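PDB 3MY9: muconate cycloisomerase from Azorhizobium caulinodans, which is a magnesium-containing member of the enolase superfamily that joins an enolase-type N-terminal domain to a C-terminal domain of the TIM-barrel clan. Local coordinates for residues A[129-134]-A[314-319]; A[310-315]-A[351-356]. All coordinates share one frame; numbering follows the deposited sequence.

Interaction 1: A[129-134]-A[314-319]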
# COMPACT_ATOMS: atom_id res chain seq x y z
N GLY A 129 -26.85 13.38 -25.90
CA GLY A 129 -26.72 14.51 -24.99
C GLY A 129 -26.53 15.83 -25.71
O GLY A 129 -26.46 16.87 -25.06
N GLY A 130 -26.44 15.77 -27.03
CA GLY A 130 -26.27 16.94 -27.86
C GLY A 130 -24.81 17.17 -28.23
O GLY A 130 -23.91 16.77 -27.50
N ARG A 131 -24.61 17.80 -29.38
CA ARG A 131 -23.29 18.26 -29.80
C ARG A 131 -22.68 19.22 -28.81
O ARG A 131 -23.37 20.06 -28.24
CB ARG A 131 -23.35 19.02 -31.12
CG ARG A 131 -23.74 18.23 -32.35
CD ARG A 131 -23.40 19.03 -33.62
NE ARG A 131 -23.64 18.25 -34.85
CZ ARG A 131 -23.30 18.67 -36.07
NH1 ARG A 131 -22.72 19.86 -36.23
NH2 ARG A 131 -23.52 17.90 -37.13
N VAL A 132 -21.37 19.06 -28.63
CA VAL A 132 -20.54 19.97 -27.91
C VAL A 132 -19.45 20.53 -28.84
O VAL A 132 -18.77 21.48 -28.48
CB VAL A 132 -19.92 19.24 -26.71
CG1 VAL A 132 -18.79 20.04 -26.17
CG2 VAL A 132 -21.03 19.03 -25.63
N ARG A 133 -19.32 19.95 -30.04
CA ARG A 133 -18.46 20.49 -31.08
C ARG A 133 -18.99 20.13 -32.47
O ARG A 133 -19.72 19.16 -32.63
CB ARG A 133 -17.02 19.98 -30.89
CG ARG A 133 -16.91 18.46 -30.87
CD ARG A 133 -15.47 18.03 -30.72
NE ARG A 133 -14.89 18.35 -29.42
CZ ARG A 133 -15.00 17.62 -28.32
NH1 ARG A 133 -15.68 16.47 -28.31
NH2 ARG A 133 -14.40 18.03 -27.21
N ASP A 134 -18.58 20.92 -33.46
CA ASP A 134 -19.04 20.77 -34.85
C ASP A 134 -17.99 20.24 -35.83
O ASP A 134 -18.33 19.88 -36.97
CB ASP A 134 -19.50 22.13 -35.34
CG ASP A 134 -20.61 22.71 -34.47
OD1 ASP A 134 -21.61 22.00 -34.20
OD2 ASP A 134 -20.45 23.87 -34.04
N LEU A 314 -20.46 10.37 -32.19
CA LEU A 314 -20.01 10.10 -30.84
C LEU A 314 -19.08 11.21 -30.35
O LEU A 314 -19.28 11.78 -29.27
CB LEU A 314 -19.29 8.76 -30.73
CG LEU A 314 -18.59 8.62 -29.36
CD1 LEU A 314 -19.66 8.28 -28.31
CD2 LEU A 314 -17.45 7.64 -29.39
N ILE A 315 -18.04 11.51 -31.12
CA ILE A 315 -17.05 12.46 -30.66
C ILE A 315 -17.67 13.84 -30.57
O ILE A 315 -17.40 14.58 -29.63
CB ILE A 315 -15.80 12.46 -31.54
CG1 ILE A 315 -15.07 11.11 -31.43
CG2 ILE A 315 -14.86 13.61 -31.14
CD1 ILE A 315 -13.93 10.94 -32.48
N ALA A 316 -18.56 14.16 -31.50
CA ALA A 316 -19.28 15.42 -31.49
C ALA A 316 -20.03 15.66 -30.16
O ALA A 316 -20.18 16.81 -29.72
CB ALA A 316 -20.25 15.46 -32.66
N ALA A 317 -20.51 14.57 -29.57
CA ALA A 317 -21.37 14.60 -28.37
C ALA A 317 -20.63 14.24 -27.07
O ALA A 317 -21.27 14.07 -26.02
CB ALA A 317 -22.54 13.62 -28.56
N THR A 318 -19.31 14.08 -27.14
CA THR A 318 -18.55 13.53 -25.99
C THR A 318 -17.36 14.46 -25.69
O THR A 318 -16.29 14.30 -26.22
CB THR A 318 -18.09 12.10 -26.26
OG1 THR A 318 -19.21 11.32 -26.70
CG2 THR A 318 -17.49 11.45 -24.98
N PRO A 319 -17.58 15.46 -24.84
CA PRO A 319 -16.65 16.58 -24.71
C PRO A 319 -15.24 16.17 -24.25
O PRO A 319 -14.26 16.81 -24.67
CB PRO A 319 -17.31 17.48 -23.65
CG PRO A 319 -18.29 16.59 -22.93
CD PRO A 319 -18.72 15.55 -23.91
O HOH W 1 -23.35 15.51 -25.28
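Arg133 grips three backbone carbonyls at and just beyond the C-terminal end of helix 305-316, all near the plane of its guanidinium. NH1 serves two of them, Ile315 O at 2.9 Å and Thr318 O at 3.1 Å; at Thr318 the nitrogen stands above the carbonyl plane. NH2 takes Pro319 O at 2.8 Å. CG lies between the backbone N and the carbonyl carbon (chi1 57°), which puts it against the O and CA of Ala316, and the bend at chi3 (68°) swings NE round. Arg133 NH1 and Thr318 N reach Ile315 O from opposite faces.

A second grip is backbone to backbone. Ala316 O receives Val132 N at 2.8 Å, in a nearly straight bond, and the longer Arg133 N at 3.3 Å, so two successive amides share one carbonyl. The loop between helix 102-120 and barrel strand 135-142 is thereby fastened to the end of helix 305-316. Within 314-319, Thr318 OG1 donates to Leu314 O (2.6 Å) and itself pairs with Gln283 NE2. Arg131 NH1 bridges to Asp134 OD1, while its NH2 pairs with Asp354; Asp134 also meets Arg86 of the second subunit.

Packing closes the remainder. Val132 CG1 touches Pro319 CB at 3.9 Å, the two side chains crossing at about a right angle, and Ala317 CB sits 3.6 Å from Gly130 O. Val132 and Pro319 also pack on Glu89 and Arg88 of the second subunit, respectively. With carbonyls converging where the helix ends, the cationic guanidinium probably complements the partial negative charge of the helix terminus.

Interaction 2: A[310-315]-A[351-356]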
# COMPACT_ATOMS: atom_id res chain seq x y z
N ALA A 310 -20.77 7.26 -37.47
CA ALA A 310 -21.04 6.89 -36.08
C ALA A 310 -19.96 7.46 -35.15
O ALA A 310 -20.27 8.06 -34.11
CB ALA A 310 -21.14 5.36 -35.93
N GLY A 311 -18.71 7.30 -35.53
CA GLY A 311 -17.61 7.78 -34.70
C GLY A 311 -17.59 9.29 -34.57
O GLY A 311 -17.34 9.83 -33.50
N THR A 312 -17.89 9.98 -35.66
CA THR A 312 -17.92 11.43 -35.68
C THR A 312 -19.05 12.00 -34.81
O THR A 312 -18.86 12.99 -34.10
CB THR A 312 -18.07 11.90 -37.14
OG1 THR A 312 -16.90 11.51 -37.88
CG2 THR A 312 -18.20 13.39 -37.20
N GLN A 313 -20.22 11.38 -34.86
CA GLN A 313 -21.36 11.74 -33.98
C GLN A 313 -21.03 11.53 -32.50
O GLN A 313 -21.30 12.39 -31.65
CB GLN A 313 -22.60 10.90 -34.32
CG GLN A 313 -23.13 11.07 -35.73
CD GLN A 313 -23.91 12.35 -35.93
OE1 GLN A 313 -24.37 12.96 -34.98
NE2 GLN A 313 -24.08 12.75 -37.19
N LEU A 314 -20.46 10.37 -32.19
CA LEU A 314 -20.01 10.10 -30.84
C LEU A 314 -19.08 11.21 -30.35
O LEU A 314 -19.28 11.78 -29.27
CB LEU A 314 -19.29 8.76 -30.73
CG LEU A 314 -18.59 8.62 -29.36
CD1 LEU A 314 -19.66 8.28 -28.31
CD2 LEU A 314 -17.45 7.64 -29.39
N ILE A 315 -18.04 11.51 -31.12
CA ILE A 315 -17.05 12.46 -30.66
C ILE A 315 -17.67 13.84 -30.57
O ILE A 315 -17.40 14.58 -29.63
CB ILE A 315 -15.80 12.46 -31.54
CG1 ILE A 315 -15.07 11.11 -31.43
CG2 ILE A 315 -14.86 13.61 -31.14
CD1 ILE A 315 -13.93 10.94 -32.48
N ILE A 351 -15.56 17.40 -40.65
CA ILE A 351 -16.79 18.18 -40.50
C ILE A 351 -17.84 17.19 -40.05
O ILE A 351 -18.01 16.15 -40.69
CB ILE A 351 -17.22 18.85 -41.79
CG1 ILE A 351 -16.03 19.56 -42.43
CG2 ILE A 351 -18.37 19.85 -41.53
CD1 ILE A 351 -15.48 20.64 -41.57
N VAL A 352 -18.47 17.47 -38.90
CA VAL A 352 -19.47 16.53 -38.37
C VAL A 352 -20.70 16.69 -39.24
O VAL A 352 -21.27 17.78 -39.32
CB VAL A 352 -19.79 16.78 -36.85
CG1 VAL A 352 -20.87 15.81 -36.37
CG2 VAL A 352 -18.55 16.60 -35.98
N PRO A 353 -21.08 15.61 -39.96
CA PRO A 353 -22.18 15.71 -40.91
C PRO A 353 -23.45 16.15 -40.21
O PRO A 353 -23.74 15.70 -39.11
CB PRO A 353 -22.35 14.27 -41.40
CG PRO A 353 -21.89 13.45 -40.25
CD PRO A 353 -20.70 14.20 -39.74
N ASP A 354 -24.19 17.01 -40.88
CA ASP A 354 -25.45 17.53 -40.38
C ASP A 354 -26.57 16.57 -40.79
O ASP A 354 -26.40 15.71 -41.68
CB ASP A 354 -25.69 18.94 -40.98
CG ASP A 354 -24.59 19.95 -40.59
OD1 ASP A 354 -23.90 19.76 -39.55
OD2 ASP A 354 -24.42 20.95 -41.32
N GLY A 355 -27.72 16.70 -40.13
CA GLY A 355 -28.89 15.95 -40.54
C GLY A 355 -29.26 14.85 -39.59
O GLY A 355 -28.46 14.46 -38.74
N PRO A 356 -30.49 14.33 -39.71
CA PRO A 356 -30.99 13.36 -38.74
C PRO A 356 -30.23 12.04 -38.76
O PRO A 356 -29.57 11.71 -39.74
CB PRO A 356 -32.44 13.13 -39.18
CG PRO A 356 -32.52 13.60 -40.57
CD PRO A 356 -31.49 14.67 -40.72
O HOH W 2 -25.93 14.62 -38.10
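Thr312 presents CG2 to Val352 because that methyl is anti to the backbone N, while OG1 (chi1 -64°) turns back along the helix and bonds to Leu308 O. CG2 therefore does all the close touching of this side chain: it lies 3.5 Å from Val352 CG2, tighter than an ordinary carbon contact, 3.7 Å from Val352 CG1, and 3.7 Å from Pro353 CD. The valine straddles it with both methyls, CG1 being anti to its own backbone N (chi1 178°), and the two side chains slide past each other in opposite directions.

One residue on, Gln313 bends at chi2 (-77°), which places CD; the side chain and the ring of Pro353 cross obliquely, with NE2 near Pro353 CG. Gln313 NE2 stands 3.5 Å from Pro353 O, which it does not bond directly. A water fills that role: it accepts from Gln313 NE2 at 2.8 Å and donates to Pro353 O at 2.6 Å and to Gly355 O at 2.6 Å, using both its protons.

Helix 305-316 belongs to the barrel domain characteristic of the enolase superfamily, and 351-356 leaves strand 349-351, which pairs antiparallel with strand 135-142. The contact thus lays the helix against the chain leaving the end of that strand. Ile136 of strand 135-142 touches both Thr312 and Val352 and adds to the small apolar cluster.

The glutamine amide has further partners. OE1 accepts from Ala125 N and NE2 also donates to Leu358 O, so the group is held at both its polar atoms.

In the fold
Interactions 1 and 2 have centres about 8 Å apart and follow one another along helix 305-316, sharing Leu314 and Ile315. Their non-helical segments also touch: Arg131 NH2 forms a salt bridge to Asp354 OD1 at 3.1 Å, and Asp134 O probably accepts from Val352 N at 3.1 Å, just beyond the point where the start of strand 135-142 pairs with the end of strand 349-351. Ala316 also packs on Val352. The helix is thus bordered by two loops that touch each other, one gripping its end and one lying beside it. Neither contact contributes a residue to either magnesium site (Glu223 and Asp248; Ala238 and Leu241).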